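Side-chain contacts in PA0833-PD protein (PDB 6JFW), which probably anchors the outer membrane to the cell wall, its OmpA C-like periplasmic domain binding peptidoglycan in an enlarged pocket: residues T36-T39 against D40-N43; N54-N57 against S58-Y62; N82-L85 against S86-A90. All blocks are in the same frame, centred on the assembly; numbering follows the deposited sequence.

Contact 1 of 3, residues T36-T39 against D40-N43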
# COMPACT_ATOMS: atom_id res chain seq x y z
N THR A 36 3.84 8.22 2.67
CA THR A 36 4.55 7.26 1.84
C THR A 36 5.38 7.94 0.76
O THR A 36 6.48 7.48 0.44
CB THR A 36 3.55 6.30 1.18
OG1 THR A 36 2.75 5.67 2.20
CG2 THR A 36 4.28 5.22 0.39
N PHE A 37 4.89 9.04 0.21
CA PHE A 37 5.51 9.69 -0.92
C PHE A 37 5.91 11.11 -0.58
O PHE A 37 5.26 11.78 0.24
CB PHE A 37 4.58 9.68 -2.14
CG PHE A 37 4.22 8.30 -2.59
CD1 PHE A 37 5.15 7.53 -3.26
CD2 PHE A 37 2.98 7.76 -2.31
CE1 PHE A 37 4.84 6.25 -3.67
CE2 PHE A 37 2.66 6.48 -2.71
CZ PHE A 37 3.60 5.72 -3.39
N ALA A 38 6.91 11.60 -1.27
CA ALA A 38 7.33 12.97 -1.14
C ALA A 38 6.46 13.82 -2.10
O ALA A 38 6.41 13.60 -3.27
CB ALA A 38 8.78 13.07 -1.52
N THR A 39 5.74 14.77 -1.56
CA THR A 39 4.88 15.64 -2.37
C THR A 39 3.84 14.87 -3.19
O THR A 39 3.25 13.94 -2.72
CB THR A 39 5.69 16.71 -3.20
OG1 THR A 39 4.81 17.66 -3.74
CG2 THR A 39 6.48 16.13 -4.31
N ASP A 40 3.65 15.25 -4.43
CA ASP A 40 2.69 14.58 -5.26
C ASP A 40 3.44 13.67 -6.21
O ASP A 40 2.93 13.27 -7.22
CB ASP A 40 1.78 15.56 -5.93
CG ASP A 40 2.45 16.36 -6.95
OD1 ASP A 40 3.67 16.51 -6.88
OD2 ASP A 40 1.77 16.84 -7.84
N SER A 41 4.66 13.35 -5.85
CA SER A 41 5.50 12.51 -6.69
C SER A 41 5.20 11.04 -6.45
O SER A 41 4.37 10.66 -5.61
CB SER A 41 6.98 12.80 -6.41
OG SER A 41 7.37 12.20 -5.18
N ALA A 42 5.88 10.18 -7.21
CA ALA A 42 5.89 8.75 -6.97
C ALA A 42 7.19 8.29 -6.33
O ALA A 42 7.45 7.09 -6.26
CB ALA A 42 5.64 7.99 -8.27
N ASN A 43 8.03 9.22 -5.87
CA ASN A 43 9.20 8.86 -5.08
C ASN A 43 8.79 8.55 -3.65
O ASN A 43 7.93 9.23 -3.07
CB ASN A 43 10.23 9.99 -5.07
CG ASN A 43 10.61 10.46 -6.46
OD1 ASN A 43 10.62 11.65 -6.75
ND2 ASN A 43 10.93 9.51 -7.34
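Ala38 and Ser41 close a type II' beta turn, with Thr39 and Asp40 at its two corners, in the loop that leaves helix 33-36 of this OmpA C-like domain. Three hydrogen bonds join the two arms of this loop. Ser41 N gives the turn bond to Ala38 O at 3.1 Å. The same carbonyl oxygen takes a second donor, Ser41 OG, which lies in the carbonyl plane only 2.6 Å from Ala38 O. A chi1 of 76° sets that hydroxyl between the backbone N and the carbonyl carbon of its own residue, swinging it back over the turn. One residue thus grips one carbonyl with both its amide and its side chain. Beyond the turn, Ala38 N donates to Asn43 O at 3.1 Å with an N-H...O angle of 161°, and this pins the outgoing chain beside the incoming one. Ser41 OG also accepts from Asn43 N, the bond of an ST turn, so the hydroxyl is donor and acceptor at once and ties Ala38 to Asn43 across the turn.

Packing is carried by Phe37. Its CB sits 3.6 Å from Ser41 O, while the ring turns its CD1 edge to the loop and keeps Thr36 CG2 over one face, offset toward the rim. The same stretch of chain meets helix 79-99: Phe37 packs on Arg89 and Val93, and Ser41 O and Ala42 O accept hydrogen bonds from Arg89 NE and Ser92 OG.

Weaker polar contacts gather on Asn43 O, the acceptor already used by Ala38 N. Phe37 CA makes a CA-H...O contact with it, and Phe37 CD1 meets Asn43 O near the ring plane at 3.3 Å.

Contact 2 of 3, residues N54-N57 against S58-Y62; sequences NLAN and SFKQY
Phe59 lies one turn beyond Leu55 on helix 49-61, an alpha helix of the OmpA-like domain, and its ring folds back over the Leu55 carbonyl. From Phe59 CB, 3.7 Å from Leu55 O, the side chain leaves with CG anti to its carbonyl carbon (chi1 -58°), which aims the ring back along the preceding turn. Phe59 CG comes down to 3.2 Å from Leu55 O, and CD1 and CD2 straddle that oxygen, so it lies over one ring face, displaced toward the rim. Farther out, CE2 begins to meet Leu55 CB, and at the tip Phe59 CZ touches Leu55 CD2 at 4.0 Å. The two side chains run alongside each other and point the same way, and both reach Leu29 of strand 26-32; Phe59 also packs on Leu97 of helix 79-99. The carbonyl under the ring is meanwhile held by the main chain, since Phe59 N donates to Leu55 O at 2.9 Å with an N-H...O angle of 171°.

On another flank of the helix, Lys60 bends at chi3 and chi4, and its ammonium group curls back toward the helix start. Ala56 O, which already accepts from Lys60 N at 2.9 Å, thereby gains a weak bond from Lys60 NZ, which has a further weak bond to Gln100 O. Ser58 OG turns elsewhere, hydrogen-bonding Gln5 of helix 3-12. The bent lysine crosses Asn57 at a slant, leaving Lys60 NZ 3.6 Å from Asn57 OD1.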
# COMPACT_ATOMS: atom_id res chain seq x y z
N ASN A 54 10.72 -3.17 6.92
CA ASN A 54 10.06 -4.11 7.81
C ASN A 54 8.99 -4.91 7.08
O ASN A 54 8.85 -6.12 7.30
CB ASN A 54 9.46 -3.37 9.00
CG ASN A 54 10.48 -3.08 10.08
OD1 ASN A 54 11.00 -3.99 10.72
ND2 ASN A 54 10.77 -1.80 10.29
N LEU A 55 8.22 -4.25 6.22
CA LEU A 55 7.20 -4.95 5.44
C LEU A 55 7.83 -6.03 4.56
O LEU A 55 7.31 -7.15 4.49
CB LEU A 55 6.42 -3.96 4.57
CG LEU A 55 5.31 -3.16 5.26
CD1 LEU A 55 4.63 -2.23 4.27
CD2 LEU A 55 4.31 -4.11 5.88
N ALA A 56 8.94 -5.71 3.90
CA ALA A 56 9.59 -6.69 3.04
C ALA A 56 10.05 -7.91 3.83
O ALA A 56 9.93 -9.04 3.36
CB ALA A 56 10.78 -6.05 2.31
N ASN A 57 10.57 -7.69 5.04
CA ASN A 57 10.99 -8.81 5.87
C ASN A 57 9.80 -9.69 6.26
O ASN A 57 9.91 -10.92 6.27
CB ASN A 57 11.71 -8.30 7.12
CG ASN A 57 13.06 -7.68 6.80
OD1 ASN A 57 13.64 -7.95 5.75
ND2 ASN A 57 13.56 -6.85 7.70
N SER A 58 8.67 -9.07 6.57
CA SER A 58 7.47 -9.84 6.90
C SER A 58 7.00 -10.66 5.71
O SER A 58 6.73 -11.86 5.84
CB SER A 58 6.36 -8.90 7.37
OG SER A 58 5.16 -9.62 7.62
N PHE A 59 6.91 -10.04 4.53
CA PHE A 59 6.47 -10.76 3.34
C PHE A 59 7.40 -11.92 3.03
O PHE A 59 6.95 -13.01 2.65
CB PHE A 59 6.41 -9.81 2.13
CG PHE A 59 5.49 -8.63 2.32
CD1 PHE A 59 4.50 -8.62 3.28
CD2 PHE A 59 5.63 -7.52 1.49
CE1 PHE A 59 3.67 -7.52 3.43
CE2 PHE A 59 4.80 -6.42 1.64
CZ PHE A 59 3.82 -6.42 2.60
N LYS A 60 8.72 -11.71 3.17
CA LYS A 60 9.68 -12.78 2.93
C LYS A 60 9.52 -13.93 3.92
O LYS A 60 9.73 -15.09 3.56
CB LYS A 60 11.10 -12.24 3.00
CG LYS A 60 11.60 -11.66 1.70
CD LYS A 60 13.12 -11.77 1.59
CE LYS A 60 13.81 -10.78 2.51
NZ LYS A 60 13.01 -9.52 2.62
N GLN A 61 9.15 -13.61 5.16
CA GLN A 61 9.03 -14.63 6.19
C GLN A 61 7.73 -15.42 6.05
O GLN A 61 7.72 -16.64 6.22
CB GLN A 61 9.11 -13.96 7.56
CG GLN A 61 9.29 -14.90 8.72
CD GLN A 61 9.12 -14.18 10.04
OE1 GLN A 61 8.02 -14.09 10.58
NE2 GLN A 61 10.22 -13.63 10.55
N TYR A 62 6.63 -14.74 5.72
CA TYR A 62 5.32 -15.38 5.56
C TYR A 62 5.07 -15.59 4.08
O TYR A 62 4.55 -14.72 3.38
CB TYR A 62 4.24 -14.54 6.23
CG TYR A 62 4.43 -14.54 7.71
CD1 TYR A 62 4.12 -15.67 8.46
CD2 TYR A 62 4.97 -13.44 8.36
CE1 TYR A 62 4.32 -15.69 9.81
CE2 TYR A 62 5.16 -13.46 9.71
CZ TYR A 62 4.83 -14.59 10.44
OH TYR A 62 5.02 -14.63 11.79

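Contact 3 of 3, residues N82-L85 against S86-A90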
# COMPACT_ATOMS: atom_id res chain seq x y z
N ASN A 82 -5.50 10.11 -13.32
CA ASN A 82 -5.44 9.57 -11.97
C ASN A 82 -5.02 8.10 -11.97
O ASN A 82 -4.24 7.68 -11.11
CB ASN A 82 -6.80 9.72 -11.28
CG ASN A 82 -7.04 11.13 -10.80
OD1 ASN A 82 -6.11 11.87 -10.49
ND2 ASN A 82 -8.31 11.52 -10.73
N MET A 83 -5.54 7.32 -12.91
CA MET A 83 -5.10 5.93 -13.05
C MET A 83 -3.60 5.87 -13.30
O MET A 83 -2.89 5.07 -12.68
CB MET A 83 -5.87 5.25 -14.18
CG MET A 83 -7.38 5.22 -13.97
SD MET A 83 -7.93 3.79 -13.03
CE MET A 83 -7.67 2.49 -14.23
N ASP A 84 -3.12 6.72 -14.20
CA ASP A 84 -1.69 6.89 -14.45
C ASP A 84 -0.93 7.16 -13.15
O ASP A 84 0.01 6.44 -12.80
CB ASP A 84 -1.50 8.04 -15.44
CG ASP A 84 -0.09 8.11 -16.01
OD1 ASP A 84 0.88 7.90 -15.26
OD2 ASP A 84 0.03 8.40 -17.22
N LEU A 85 -1.33 8.22 -12.44
CA LEU A 85 -0.63 8.61 -11.22
C LEU A 85 -0.67 7.51 -10.18
O LEU A 85 0.34 7.24 -9.51
CB LEU A 85 -1.24 9.90 -10.66
CG LEU A 85 -1.03 11.18 -11.46
CD1 LEU A 85 -1.83 12.32 -10.86
CD2 LEU A 85 0.45 11.52 -11.51
N SER A 86 -1.82 6.85 -10.02
CA SER A 86 -1.93 5.79 -9.03
C SER A 86 -1.11 4.57 -9.42
O SER A 86 -0.51 3.92 -8.56
CB SER A 86 -3.40 5.41 -8.83
OG SER A 86 -3.94 4.83 -10.00
N GLN A 87 -1.07 4.25 -10.72
CA GLN A 87 -0.20 3.18 -11.19
C GLN A 87 1.26 3.48 -10.89
O GLN A 87 2.01 2.58 -10.47
CB GLN A 87 -0.41 2.98 -12.70
CG GLN A 87 0.72 2.23 -13.39
CD GLN A 87 0.40 0.76 -13.65
OE1 GLN A 87 -0.34 0.14 -12.91
NE2 GLN A 87 0.97 0.21 -14.71
N ARG A 88 1.68 4.73 -11.07
CA ARG A 88 3.06 5.11 -10.78
C ARG A 88 3.42 4.86 -9.32
O ARG A 88 4.53 4.42 -9.01
CB ARG A 88 3.29 6.59 -11.11
CG ARG A 88 3.22 6.97 -12.57
CD ARG A 88 3.51 8.46 -12.71
NE ARG A 88 2.88 9.06 -13.88
CZ ARG A 88 2.94 10.35 -14.18
NH1 ARG A 88 3.61 11.19 -13.40
NH2 ARG A 88 2.33 10.81 -15.27
N ARG A 89 2.49 5.17 -8.41
CA ARG A 89 2.79 5.05 -6.99
C ARG A 89 2.84 3.59 -6.56
O ARG A 89 3.70 3.20 -5.75
CB ARG A 89 1.76 5.85 -6.18
CG ARG A 89 2.02 7.35 -6.25
CD ARG A 89 1.04 8.20 -5.45
NE ARG A 89 1.64 9.49 -5.11
CZ ARG A 89 1.15 10.34 -4.21
NH1 ARG A 89 0.04 10.06 -3.55
NH2 ARG A 89 1.78 11.49 -3.98
N ALA A 90 1.96 2.75 -7.11
CA ALA A 90 2.03 1.32 -6.82
C ALA A 90 3.30 0.70 -7.39
O ALA A 90 3.89 -0.20 -6.77
CB ALA A 90 0.79 0.61 -7.38
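Two torsion settings bring Asp84 and Arg88 together: chi1 of Asp84 is -167°, which takes CG away from its own amide, whereas Arg88 starts at -67° and then runs extended from CG to NE, bringing the edge of the guanidinium to the carboxylate. In this i to i+4 salt bridge on helix 79-99, Arg88 NE donates to Asp84 OD1 at 2.7 Å, arriving on the syn side but above the carboxylate plane. Arg88 NH2 adds a weak bond to the same oxygen at 3.3 Å. The flat groups stand 76° apart, so the pairing is a fork on one oxygen and not a flat two-oxygen match. Leu85 CD2 lies over one guanidinium face, 3.7 Å from Arg88 NH1.

Ser86 occupies another side of the helix. Ser86 OG lies 2.9 Å from Met83 O and 3.1 Å from Asn82 O, and it also hydrogen-bonds Gly113 N, just beyond strand 107-111. Asn82 ND2 binds Thr76 O, fastening the start of this helix, the crossover of a beta-alpha-beta unit, to the loop before it. Asn82 to Ala90 fits the OmpA C-like pattern NxxLSxxRA, whose arginine, here Arg89, contacts peptidoglycan in relatives.

Chemically, a negative charge one turn ahead of a positive one should partly neutralise both, while the leucine methyl gives the guanidinium an apolar surface on one face.

From the N terminus the three contacts come in series, with no nesting or crossing. Contact 1 closes a turn in the first part of the loop between helices 33-36 and 49-61, contact 2 lies along the second half of helix 49-61, and contact 3 in the first half of helix 79-99. Contacts 1 and 3 touch, their centres about 11 Å apart: Arg89 NH2 reaches the turn, 3.5 Å from Asp40 CA, and ties the loop to the crossover helix. Contact 2 stands apart, its centre about 24 Å from that of contact 3 and across the chain's centre from it; there helix 49-61 meets helix 3-12, strand 26-32 and the far end of helix 79-99.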